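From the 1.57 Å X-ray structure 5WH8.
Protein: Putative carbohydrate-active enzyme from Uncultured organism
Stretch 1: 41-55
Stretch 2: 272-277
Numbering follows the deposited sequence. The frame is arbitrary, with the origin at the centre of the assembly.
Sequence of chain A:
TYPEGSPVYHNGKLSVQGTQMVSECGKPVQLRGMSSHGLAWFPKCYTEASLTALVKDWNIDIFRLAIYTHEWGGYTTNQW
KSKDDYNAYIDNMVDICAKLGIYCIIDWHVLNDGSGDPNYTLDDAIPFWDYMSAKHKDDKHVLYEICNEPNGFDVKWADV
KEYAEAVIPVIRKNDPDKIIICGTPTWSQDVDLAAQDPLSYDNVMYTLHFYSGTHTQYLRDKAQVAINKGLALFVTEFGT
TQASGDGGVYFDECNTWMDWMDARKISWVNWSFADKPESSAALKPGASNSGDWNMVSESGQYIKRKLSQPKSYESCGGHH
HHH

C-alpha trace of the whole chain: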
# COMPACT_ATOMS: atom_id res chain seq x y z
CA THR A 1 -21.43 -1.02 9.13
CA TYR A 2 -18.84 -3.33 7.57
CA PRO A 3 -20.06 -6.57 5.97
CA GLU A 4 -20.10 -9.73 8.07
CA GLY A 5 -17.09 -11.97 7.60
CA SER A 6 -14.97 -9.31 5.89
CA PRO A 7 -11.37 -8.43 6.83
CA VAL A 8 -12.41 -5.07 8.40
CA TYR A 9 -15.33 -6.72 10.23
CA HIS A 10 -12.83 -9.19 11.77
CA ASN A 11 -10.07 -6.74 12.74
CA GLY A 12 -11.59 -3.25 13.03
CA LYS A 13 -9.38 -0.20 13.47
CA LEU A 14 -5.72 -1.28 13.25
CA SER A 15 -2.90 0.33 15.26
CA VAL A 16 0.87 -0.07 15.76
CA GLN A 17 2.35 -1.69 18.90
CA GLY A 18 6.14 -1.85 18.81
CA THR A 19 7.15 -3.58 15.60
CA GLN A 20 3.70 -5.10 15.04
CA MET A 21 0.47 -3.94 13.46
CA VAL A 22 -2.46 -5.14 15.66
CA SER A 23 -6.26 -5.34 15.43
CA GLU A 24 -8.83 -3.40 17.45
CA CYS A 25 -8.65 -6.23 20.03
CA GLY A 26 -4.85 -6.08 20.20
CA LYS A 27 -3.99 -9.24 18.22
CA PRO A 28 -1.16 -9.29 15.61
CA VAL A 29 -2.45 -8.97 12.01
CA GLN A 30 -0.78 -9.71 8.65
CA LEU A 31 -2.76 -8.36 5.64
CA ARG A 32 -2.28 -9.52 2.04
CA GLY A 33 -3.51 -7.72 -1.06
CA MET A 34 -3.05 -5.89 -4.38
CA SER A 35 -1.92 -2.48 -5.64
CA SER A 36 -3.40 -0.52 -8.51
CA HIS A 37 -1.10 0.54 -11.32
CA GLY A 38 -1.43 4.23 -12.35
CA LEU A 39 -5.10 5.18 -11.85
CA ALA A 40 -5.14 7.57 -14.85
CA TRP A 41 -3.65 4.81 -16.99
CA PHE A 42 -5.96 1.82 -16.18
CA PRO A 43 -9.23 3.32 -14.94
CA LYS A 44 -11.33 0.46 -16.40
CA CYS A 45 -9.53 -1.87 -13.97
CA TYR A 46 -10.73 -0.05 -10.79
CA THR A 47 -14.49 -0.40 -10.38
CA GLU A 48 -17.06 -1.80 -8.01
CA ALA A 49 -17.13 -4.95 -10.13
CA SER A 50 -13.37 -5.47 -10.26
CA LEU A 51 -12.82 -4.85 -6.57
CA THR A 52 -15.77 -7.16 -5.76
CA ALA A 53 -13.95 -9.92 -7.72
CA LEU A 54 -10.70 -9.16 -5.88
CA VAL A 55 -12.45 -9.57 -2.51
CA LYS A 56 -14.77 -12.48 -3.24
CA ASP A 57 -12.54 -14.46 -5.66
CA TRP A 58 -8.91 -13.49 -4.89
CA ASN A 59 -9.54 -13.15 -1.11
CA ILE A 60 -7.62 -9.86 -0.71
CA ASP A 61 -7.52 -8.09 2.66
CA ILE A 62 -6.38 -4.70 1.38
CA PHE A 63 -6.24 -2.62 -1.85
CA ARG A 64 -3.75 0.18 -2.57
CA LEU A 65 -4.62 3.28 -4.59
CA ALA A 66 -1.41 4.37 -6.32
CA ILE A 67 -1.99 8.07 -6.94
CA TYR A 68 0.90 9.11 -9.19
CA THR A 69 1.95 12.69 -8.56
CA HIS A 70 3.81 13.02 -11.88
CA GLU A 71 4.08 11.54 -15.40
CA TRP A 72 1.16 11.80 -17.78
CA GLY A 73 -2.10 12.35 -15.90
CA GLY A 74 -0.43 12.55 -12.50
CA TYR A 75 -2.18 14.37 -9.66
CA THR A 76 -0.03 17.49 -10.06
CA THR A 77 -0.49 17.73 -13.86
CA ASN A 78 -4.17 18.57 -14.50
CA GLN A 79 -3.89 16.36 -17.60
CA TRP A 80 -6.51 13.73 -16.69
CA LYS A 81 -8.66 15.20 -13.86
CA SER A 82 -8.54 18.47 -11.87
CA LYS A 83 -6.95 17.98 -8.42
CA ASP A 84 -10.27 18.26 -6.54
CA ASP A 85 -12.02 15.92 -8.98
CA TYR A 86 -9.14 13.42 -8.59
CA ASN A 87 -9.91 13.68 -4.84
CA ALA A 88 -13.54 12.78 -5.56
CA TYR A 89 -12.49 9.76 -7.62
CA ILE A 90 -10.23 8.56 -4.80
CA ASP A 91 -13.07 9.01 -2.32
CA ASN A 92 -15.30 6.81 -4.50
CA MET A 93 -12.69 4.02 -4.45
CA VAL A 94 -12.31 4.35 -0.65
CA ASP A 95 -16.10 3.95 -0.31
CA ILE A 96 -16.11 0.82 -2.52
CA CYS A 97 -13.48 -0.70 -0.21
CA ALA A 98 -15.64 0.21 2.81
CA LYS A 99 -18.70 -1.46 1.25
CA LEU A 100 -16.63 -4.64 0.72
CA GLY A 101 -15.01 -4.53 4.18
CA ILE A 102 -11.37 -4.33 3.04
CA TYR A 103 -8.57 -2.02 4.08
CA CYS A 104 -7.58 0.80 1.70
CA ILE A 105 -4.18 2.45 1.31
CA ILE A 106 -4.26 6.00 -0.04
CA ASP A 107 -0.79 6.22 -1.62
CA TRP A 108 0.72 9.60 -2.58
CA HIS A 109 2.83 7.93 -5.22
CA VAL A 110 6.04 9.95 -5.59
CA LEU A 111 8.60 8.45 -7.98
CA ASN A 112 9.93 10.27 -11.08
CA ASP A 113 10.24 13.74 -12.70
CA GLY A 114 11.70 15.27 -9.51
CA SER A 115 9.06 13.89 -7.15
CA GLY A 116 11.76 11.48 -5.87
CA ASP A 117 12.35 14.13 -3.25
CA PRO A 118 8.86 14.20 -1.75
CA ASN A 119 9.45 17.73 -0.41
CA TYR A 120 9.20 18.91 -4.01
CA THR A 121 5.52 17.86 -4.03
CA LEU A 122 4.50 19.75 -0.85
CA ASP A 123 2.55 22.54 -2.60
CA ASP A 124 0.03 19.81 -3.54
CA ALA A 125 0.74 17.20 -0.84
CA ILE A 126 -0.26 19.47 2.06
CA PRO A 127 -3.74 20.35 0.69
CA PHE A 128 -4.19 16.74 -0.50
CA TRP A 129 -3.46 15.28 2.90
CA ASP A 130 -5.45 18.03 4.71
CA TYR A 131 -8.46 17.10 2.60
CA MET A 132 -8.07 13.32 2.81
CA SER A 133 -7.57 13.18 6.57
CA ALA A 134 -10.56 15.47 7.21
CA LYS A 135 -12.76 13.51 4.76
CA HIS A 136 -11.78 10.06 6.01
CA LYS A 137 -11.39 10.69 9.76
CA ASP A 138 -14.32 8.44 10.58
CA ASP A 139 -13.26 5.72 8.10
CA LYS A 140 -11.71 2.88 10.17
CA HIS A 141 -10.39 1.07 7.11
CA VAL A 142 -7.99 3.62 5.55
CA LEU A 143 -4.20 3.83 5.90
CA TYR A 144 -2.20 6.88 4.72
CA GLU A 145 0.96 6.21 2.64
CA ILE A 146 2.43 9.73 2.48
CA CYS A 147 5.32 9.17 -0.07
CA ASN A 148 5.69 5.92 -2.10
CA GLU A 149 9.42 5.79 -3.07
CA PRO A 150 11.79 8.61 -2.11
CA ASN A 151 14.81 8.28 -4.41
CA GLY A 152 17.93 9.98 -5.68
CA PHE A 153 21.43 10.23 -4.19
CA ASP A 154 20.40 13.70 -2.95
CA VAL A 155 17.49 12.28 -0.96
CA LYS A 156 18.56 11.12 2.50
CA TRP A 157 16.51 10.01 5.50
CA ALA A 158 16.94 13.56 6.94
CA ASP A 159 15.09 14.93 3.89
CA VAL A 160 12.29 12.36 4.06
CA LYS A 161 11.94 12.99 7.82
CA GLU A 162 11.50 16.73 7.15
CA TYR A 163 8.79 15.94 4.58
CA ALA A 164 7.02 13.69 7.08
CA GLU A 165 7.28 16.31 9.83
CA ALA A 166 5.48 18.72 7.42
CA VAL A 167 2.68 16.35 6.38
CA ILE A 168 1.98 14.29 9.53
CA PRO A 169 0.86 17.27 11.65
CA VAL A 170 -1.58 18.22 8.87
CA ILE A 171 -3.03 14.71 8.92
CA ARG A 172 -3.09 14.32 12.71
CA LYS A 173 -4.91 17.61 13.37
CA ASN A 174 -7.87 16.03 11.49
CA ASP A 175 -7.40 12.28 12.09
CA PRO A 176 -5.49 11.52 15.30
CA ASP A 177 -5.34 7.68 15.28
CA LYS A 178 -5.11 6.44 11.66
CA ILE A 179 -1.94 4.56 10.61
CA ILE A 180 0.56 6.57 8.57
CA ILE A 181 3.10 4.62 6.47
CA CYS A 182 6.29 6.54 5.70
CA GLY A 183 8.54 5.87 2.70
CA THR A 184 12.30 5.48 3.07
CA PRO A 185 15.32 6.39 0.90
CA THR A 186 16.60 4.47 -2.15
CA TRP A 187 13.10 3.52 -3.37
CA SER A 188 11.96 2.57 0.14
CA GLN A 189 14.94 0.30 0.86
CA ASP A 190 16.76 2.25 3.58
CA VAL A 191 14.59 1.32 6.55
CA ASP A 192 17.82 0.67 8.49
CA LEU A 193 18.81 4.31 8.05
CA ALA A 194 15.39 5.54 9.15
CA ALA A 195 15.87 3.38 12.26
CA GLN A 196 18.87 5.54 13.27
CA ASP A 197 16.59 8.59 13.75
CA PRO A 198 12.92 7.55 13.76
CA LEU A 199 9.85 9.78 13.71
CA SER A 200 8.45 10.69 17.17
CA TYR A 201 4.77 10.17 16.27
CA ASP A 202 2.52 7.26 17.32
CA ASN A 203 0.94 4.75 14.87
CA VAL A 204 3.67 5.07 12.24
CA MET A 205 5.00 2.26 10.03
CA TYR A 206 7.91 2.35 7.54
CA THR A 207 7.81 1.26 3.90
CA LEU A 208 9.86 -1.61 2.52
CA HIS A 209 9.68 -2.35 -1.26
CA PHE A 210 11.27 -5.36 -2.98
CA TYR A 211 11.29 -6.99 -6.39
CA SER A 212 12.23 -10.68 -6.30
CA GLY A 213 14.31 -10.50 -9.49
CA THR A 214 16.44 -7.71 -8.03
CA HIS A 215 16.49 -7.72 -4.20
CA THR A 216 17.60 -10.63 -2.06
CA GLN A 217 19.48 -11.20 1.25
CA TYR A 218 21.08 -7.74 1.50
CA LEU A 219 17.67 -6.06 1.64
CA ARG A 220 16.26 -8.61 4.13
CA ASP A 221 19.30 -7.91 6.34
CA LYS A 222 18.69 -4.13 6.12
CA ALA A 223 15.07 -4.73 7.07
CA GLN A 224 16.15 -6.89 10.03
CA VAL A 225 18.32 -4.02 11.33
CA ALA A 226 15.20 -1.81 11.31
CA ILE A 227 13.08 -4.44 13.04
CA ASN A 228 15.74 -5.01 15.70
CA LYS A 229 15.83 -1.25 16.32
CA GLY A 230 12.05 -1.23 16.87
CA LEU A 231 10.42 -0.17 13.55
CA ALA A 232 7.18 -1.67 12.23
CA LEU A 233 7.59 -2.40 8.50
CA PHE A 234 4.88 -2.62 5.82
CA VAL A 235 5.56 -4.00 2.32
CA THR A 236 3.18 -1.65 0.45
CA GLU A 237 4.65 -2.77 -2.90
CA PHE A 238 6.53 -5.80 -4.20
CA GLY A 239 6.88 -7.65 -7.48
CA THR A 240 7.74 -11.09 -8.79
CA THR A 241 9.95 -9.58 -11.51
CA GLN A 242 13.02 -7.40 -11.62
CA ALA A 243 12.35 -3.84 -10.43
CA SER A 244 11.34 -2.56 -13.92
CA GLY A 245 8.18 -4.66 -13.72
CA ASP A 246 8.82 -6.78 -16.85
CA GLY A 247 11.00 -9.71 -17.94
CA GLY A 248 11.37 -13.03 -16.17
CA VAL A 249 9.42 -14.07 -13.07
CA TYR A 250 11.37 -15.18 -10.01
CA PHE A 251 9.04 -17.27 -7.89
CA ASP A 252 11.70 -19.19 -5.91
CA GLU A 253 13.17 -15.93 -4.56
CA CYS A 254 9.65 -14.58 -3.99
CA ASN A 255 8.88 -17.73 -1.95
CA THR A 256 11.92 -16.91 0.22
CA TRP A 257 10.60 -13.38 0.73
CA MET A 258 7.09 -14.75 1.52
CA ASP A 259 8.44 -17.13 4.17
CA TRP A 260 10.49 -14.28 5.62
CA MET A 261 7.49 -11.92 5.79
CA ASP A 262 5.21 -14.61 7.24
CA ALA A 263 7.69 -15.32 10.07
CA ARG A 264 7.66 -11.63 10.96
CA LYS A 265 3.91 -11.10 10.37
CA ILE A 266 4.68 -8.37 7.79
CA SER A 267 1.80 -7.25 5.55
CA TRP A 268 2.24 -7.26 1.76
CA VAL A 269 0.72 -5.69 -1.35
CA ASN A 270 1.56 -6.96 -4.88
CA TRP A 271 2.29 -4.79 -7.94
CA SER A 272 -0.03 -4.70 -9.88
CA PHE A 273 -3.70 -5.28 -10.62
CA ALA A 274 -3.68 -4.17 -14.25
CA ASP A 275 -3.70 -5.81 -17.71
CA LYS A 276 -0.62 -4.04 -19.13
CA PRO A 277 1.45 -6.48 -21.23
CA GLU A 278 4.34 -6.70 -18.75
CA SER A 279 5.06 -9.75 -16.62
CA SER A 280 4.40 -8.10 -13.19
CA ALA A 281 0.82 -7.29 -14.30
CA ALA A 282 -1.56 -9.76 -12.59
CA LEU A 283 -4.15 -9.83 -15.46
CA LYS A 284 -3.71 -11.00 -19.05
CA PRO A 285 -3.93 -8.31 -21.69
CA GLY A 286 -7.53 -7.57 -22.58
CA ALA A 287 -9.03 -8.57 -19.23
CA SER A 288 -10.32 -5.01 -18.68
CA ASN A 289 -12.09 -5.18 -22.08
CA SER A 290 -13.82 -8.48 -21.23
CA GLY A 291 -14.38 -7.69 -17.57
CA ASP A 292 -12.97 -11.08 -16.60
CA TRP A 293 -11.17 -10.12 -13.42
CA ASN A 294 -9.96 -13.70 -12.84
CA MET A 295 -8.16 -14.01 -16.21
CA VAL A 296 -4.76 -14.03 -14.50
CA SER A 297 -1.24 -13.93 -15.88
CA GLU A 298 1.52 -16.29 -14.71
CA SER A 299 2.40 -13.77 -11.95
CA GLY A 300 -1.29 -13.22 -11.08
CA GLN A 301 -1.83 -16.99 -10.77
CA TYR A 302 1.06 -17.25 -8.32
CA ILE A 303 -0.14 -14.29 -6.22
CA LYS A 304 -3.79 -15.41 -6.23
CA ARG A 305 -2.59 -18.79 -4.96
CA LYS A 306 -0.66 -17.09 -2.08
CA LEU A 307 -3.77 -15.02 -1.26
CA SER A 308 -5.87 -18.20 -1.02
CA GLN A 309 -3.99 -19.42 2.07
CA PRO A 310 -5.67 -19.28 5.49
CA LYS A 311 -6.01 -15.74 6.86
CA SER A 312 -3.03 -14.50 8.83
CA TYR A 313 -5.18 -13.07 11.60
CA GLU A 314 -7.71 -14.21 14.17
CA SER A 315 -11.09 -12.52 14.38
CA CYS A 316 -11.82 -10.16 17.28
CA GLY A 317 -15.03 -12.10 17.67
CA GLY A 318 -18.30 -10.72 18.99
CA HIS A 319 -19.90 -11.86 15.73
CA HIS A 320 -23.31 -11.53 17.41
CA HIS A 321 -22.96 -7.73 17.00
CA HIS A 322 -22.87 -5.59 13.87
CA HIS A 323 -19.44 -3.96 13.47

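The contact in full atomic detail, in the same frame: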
# COMPACT_ATOMS: atom_id res chain seq x y z
N TRP A 41 -4.08 5.64 -15.88
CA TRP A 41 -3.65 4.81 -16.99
C TRP A 41 -4.53 3.56 -17.20
O TRP A 41 -4.65 3.08 -18.33
CB TRP A 41 -2.21 4.37 -16.76
CG TRP A 41 -1.25 5.52 -16.64
CD1 TRP A 41 -1.42 6.80 -17.11
CD2 TRP A 41 0.04 5.49 -16.03
NE1 TRP A 41 -0.32 7.56 -16.82
CE2 TRP A 41 0.59 6.78 -16.14
CE3 TRP A 41 0.78 4.49 -15.37
CZ2 TRP A 41 1.85 7.10 -15.65
CZ3 TRP A 41 2.02 4.82 -14.86
CH2 TRP A 41 2.55 6.11 -15.02
N PHE A 42 -5.12 3.04 -16.12
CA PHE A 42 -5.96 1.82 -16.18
C PHE A 42 -7.29 1.99 -15.46
O PHE A 42 -7.71 1.12 -14.70
CB PHE A 42 -5.19 0.62 -15.58
CG PHE A 42 -3.93 0.33 -16.31
CD1 PHE A 42 -3.95 -0.44 -17.46
CD2 PHE A 42 -2.73 0.88 -15.91
CE1 PHE A 42 -2.80 -0.68 -18.16
CE2 PHE A 42 -1.59 0.66 -16.61
CZ PHE A 42 -1.62 -0.11 -17.75
N PRO A 43 -8.00 3.11 -15.72
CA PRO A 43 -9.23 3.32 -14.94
C PRO A 43 -10.30 2.23 -15.11
O PRO A 43 -11.06 2.04 -14.18
CB PRO A 43 -9.76 4.66 -15.46
CG PRO A 43 -9.16 4.79 -16.82
CD PRO A 43 -7.80 4.16 -16.73
N LYS A 44 -10.34 1.52 -16.24
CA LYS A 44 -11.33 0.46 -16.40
C LYS A 44 -11.08 -0.72 -15.45
O LYS A 44 -11.99 -1.53 -15.22
CB LYS A 44 -11.33 -0.04 -17.85
CG LYS A 44 -11.95 0.94 -18.82
CD LYS A 44 -12.01 0.37 -20.24
CE LYS A 44 -13.12 -0.66 -20.40
NZ LYS A 44 -13.28 -1.07 -21.82
N CYS A 45 -9.87 -0.81 -14.91
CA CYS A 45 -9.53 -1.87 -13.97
C CYS A 45 -9.99 -1.62 -12.53
O CYS A 45 -9.88 -2.53 -11.71
CB CYS A 45 -8.01 -2.12 -13.96
SG CYS A 45 -7.33 -2.91 -15.46
N TYR A 46 -10.47 -0.42 -12.19
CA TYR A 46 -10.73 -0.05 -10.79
C TYR A 46 -12.19 0.39 -10.66
O TYR A 46 -12.52 1.58 -10.77
CB TYR A 46 -9.74 1.04 -10.32
CG TYR A 46 -8.33 0.64 -10.70
CD1 TYR A 46 -7.81 -0.61 -10.33
CD2 TYR A 46 -7.55 1.44 -11.53
CE1 TYR A 46 -6.55 -1.01 -10.75
CE2 TYR A 46 -6.28 1.05 -11.94
CZ TYR A 46 -5.79 -0.19 -11.56
OH TYR A 46 -4.56 -0.58 -12.01
N THR A 47 -13.04 -0.60 -10.44
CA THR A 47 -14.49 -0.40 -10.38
C THR A 47 -15.12 -1.21 -9.25
O THR A 47 -14.46 -2.06 -8.62
CB THR A 47 -15.17 -0.83 -11.69
OG1 THR A 47 -15.03 -2.24 -11.85
CG2 THR A 47 -14.58 -0.14 -12.88
N GLU A 48 -16.41 -0.99 -9.00
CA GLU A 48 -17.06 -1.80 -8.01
C GLU A 48 -16.98 -3.27 -8.40
O GLU A 48 -16.70 -4.13 -7.56
CB GLU A 48 -18.51 -1.37 -7.80
CG GLU A 48 -19.14 -2.14 -6.64
CD GLU A 48 -20.47 -1.59 -6.16
OE1 GLU A 48 -20.87 -0.48 -6.59
OE2 GLU A 48 -21.11 -2.27 -5.33
N ALA A 49 -17.19 -3.57 -9.68
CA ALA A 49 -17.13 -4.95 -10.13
C ALA A 49 -15.75 -5.59 -9.96
O ALA A 49 -15.65 -6.74 -9.55
CB ALA A 49 -17.57 -5.05 -11.58
N SER A 50 -14.69 -4.87 -10.30
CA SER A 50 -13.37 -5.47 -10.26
C SER A 50 -12.93 -5.67 -8.82
O SER A 50 -12.38 -6.71 -8.47
CB SER A 50 -12.34 -4.64 -11.04
OG SER A 50 -12.02 -3.41 -10.39
N LEU A 51 -13.18 -4.68 -7.97
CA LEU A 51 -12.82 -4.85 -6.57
C LEU A 51 -13.68 -5.92 -5.88
O LEU A 51 -13.20 -6.64 -5.02
CB LEU A 51 -12.92 -3.53 -5.82
CG LEU A 51 -11.68 -2.62 -5.85
CD1 LEU A 51 -10.59 -3.22 -5.02
CD2 LEU A 51 -11.19 -2.35 -7.25
N THR A 52 -14.94 -6.07 -6.29
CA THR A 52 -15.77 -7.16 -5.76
C THR A 52 -15.14 -8.52 -6.11
O THR A 52 -15.08 -9.41 -5.25
CB THR A 52 -17.24 -7.07 -6.29
OG1 THR A 52 -17.87 -5.92 -5.76
CG2 THR A 52 -18.05 -8.27 -5.86
N ALA A 53 -14.64 -8.68 -7.33
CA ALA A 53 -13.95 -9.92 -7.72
C ALA A 53 -12.67 -10.11 -6.90
O ALA A 53 -12.37 -11.23 -6.47
CB ALA A 53 -13.62 -9.92 -9.23
N LEU A 54 -11.91 -9.04 -6.68
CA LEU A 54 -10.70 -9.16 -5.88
C LEU A 54 -11.02 -9.67 -4.47
O LEU A 54 -10.28 -10.49 -3.90
CB LEU A 54 -9.97 -7.83 -5.80
CG LEU A 54 -9.08 -7.53 -7.02
CD1 LEU A 54 -8.68 -6.08 -7.01
CD2 LEU A 54 -7.86 -8.42 -6.99
N VAL A 55 -12.09 -9.17 -3.87
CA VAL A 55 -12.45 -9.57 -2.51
C VAL A 55 -13.05 -10.96 -2.46
O VAL A 55 -12.58 -11.82 -1.69
CB VAL A 55 -13.41 -8.53 -1.90
CG1 VAL A 55 -13.89 -8.97 -0.51
CG2 VAL A 55 -12.72 -7.18 -1.80
N SER A 272 1.11 -5.63 -10.00
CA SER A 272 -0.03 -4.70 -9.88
C SER A 272 -1.27 -5.38 -10.43
O SER A 272 -1.16 -6.33 -11.23
CB SER A 272 0.21 -3.39 -10.66
OG SER A 272 0.12 -3.66 -12.04
N PHE A 273 -2.43 -4.88 -10.02
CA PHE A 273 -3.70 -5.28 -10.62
C PHE A 273 -3.99 -4.40 -11.82
O PHE A 273 -4.54 -3.30 -11.69
CB PHE A 273 -4.84 -5.16 -9.60
CG PHE A 273 -6.14 -5.77 -10.08
CD1 PHE A 273 -6.30 -7.14 -10.15
CD2 PHE A 273 -7.19 -4.95 -10.45
CE1 PHE A 273 -7.52 -7.69 -10.58
CE2 PHE A 273 -8.40 -5.49 -10.87
CZ PHE A 273 -8.56 -6.85 -10.93
N ALA A 274 -3.59 -4.89 -12.99
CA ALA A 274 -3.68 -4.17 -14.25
C ALA A 274 -3.48 -5.21 -15.35
O ALA A 274 -2.97 -6.30 -15.06
CB ALA A 274 -2.64 -3.07 -14.33
N ASP A 275 -3.88 -4.88 -16.58
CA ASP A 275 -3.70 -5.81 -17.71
C ASP A 275 -2.70 -5.29 -18.75
O ASP A 275 -2.77 -5.65 -19.91
CB ASP A 275 -5.05 -6.11 -18.37
CG ASP A 275 -5.72 -4.88 -18.96
OD1 ASP A 275 -5.30 -3.74 -18.68
OD2 ASP A 275 -6.71 -5.07 -19.72
N LYS A 276 -1.77 -4.44 -18.31
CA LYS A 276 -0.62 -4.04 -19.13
C LYS A 276 0.19 -5.26 -19.55
O LYS A 276 0.38 -6.18 -18.76
CB LYS A 276 0.26 -3.05 -18.34
CG LYS A 276 1.37 -2.38 -19.13
CD LYS A 276 2.00 -1.27 -18.33
CE LYS A 276 3.12 -0.57 -19.10
NZ LYS A 276 2.69 -0.25 -20.50
N PRO A 277 0.70 -5.29 -20.80
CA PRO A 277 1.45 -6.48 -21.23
C PRO A 277 2.90 -6.47 -20.72
O PRO A 277 3.86 -6.42 -21.49
CB PRO A 277 1.37 -6.42 -22.77
CG PRO A 277 1.15 -5.02 -23.09
CD PRO A 277 0.44 -4.37 -21.93

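The contact is organised around Phe273, which gives up more surface to the other stretch than any other residue here. Its CA-to-CB bond points toward the other stretch, and its t rotamer (chi1 -171°) sets the ring against the helix that begins at 48, where Leu54, one turn on from Ser50, covers one face: Leu54 CD1 lies 3.8 Å from the ring centroid, almost on the ring normal, and Leu54 CD2 comes within 3.7 Å of Phe273 CE1. A branched leucine suits this place because it sets a methyl squarely over the aromatic face. The ring edge meets a different surface. Ser50 CB sits 4.0 Å from Phe273 CE2, Tyr46 CE1 4.0 Å from Phe273 CD2, and Cys45 O 3.4 Å from Phe273 CE2, so a carbonyl oxygen faces the weakly positive rim of the ring.

That carbonyl is not left unpaired, since Ser50 OG donates to Cys45 O at 2.7 Å. Ser50 OG also accepts from Thr47 N at 3.0 Å, while Ser50 N donates to Thr47 OG1 at 3.1 Å, capping the helix. Serine suits the place because its hydroxyl braces the turn while its CB packs against the aromatic edge.

A second, smaller apolar unit pairs Phe42 with Ala274, whose CB stands over the ring face, 4.2 Å from the centroid. Between the two units, the closest pair of CA atoms across the contact is Cys45 CA and Ala274 CA, 6.3 Å apart; Cys45 SG packs 4.0 Å from Ala274 CA.

One hydrogen bond joins the stretches: Tyr46 OH donates to Phe273 O at 2.7 Å. The tyrosine CB points sideways, yet the long side chain brings its hydroxyl to the backbone.

Outward, Phe42 CZ packs 3.5 Å from Lys276 CB, whose amine leads away to bond elsewhere in the structure. Asp275 OD1 lies 3.8 Å from Phe42 CD1. In all, 435 Å² is buried, at the cost of leaving Asp275 N and Lys276 N without partners.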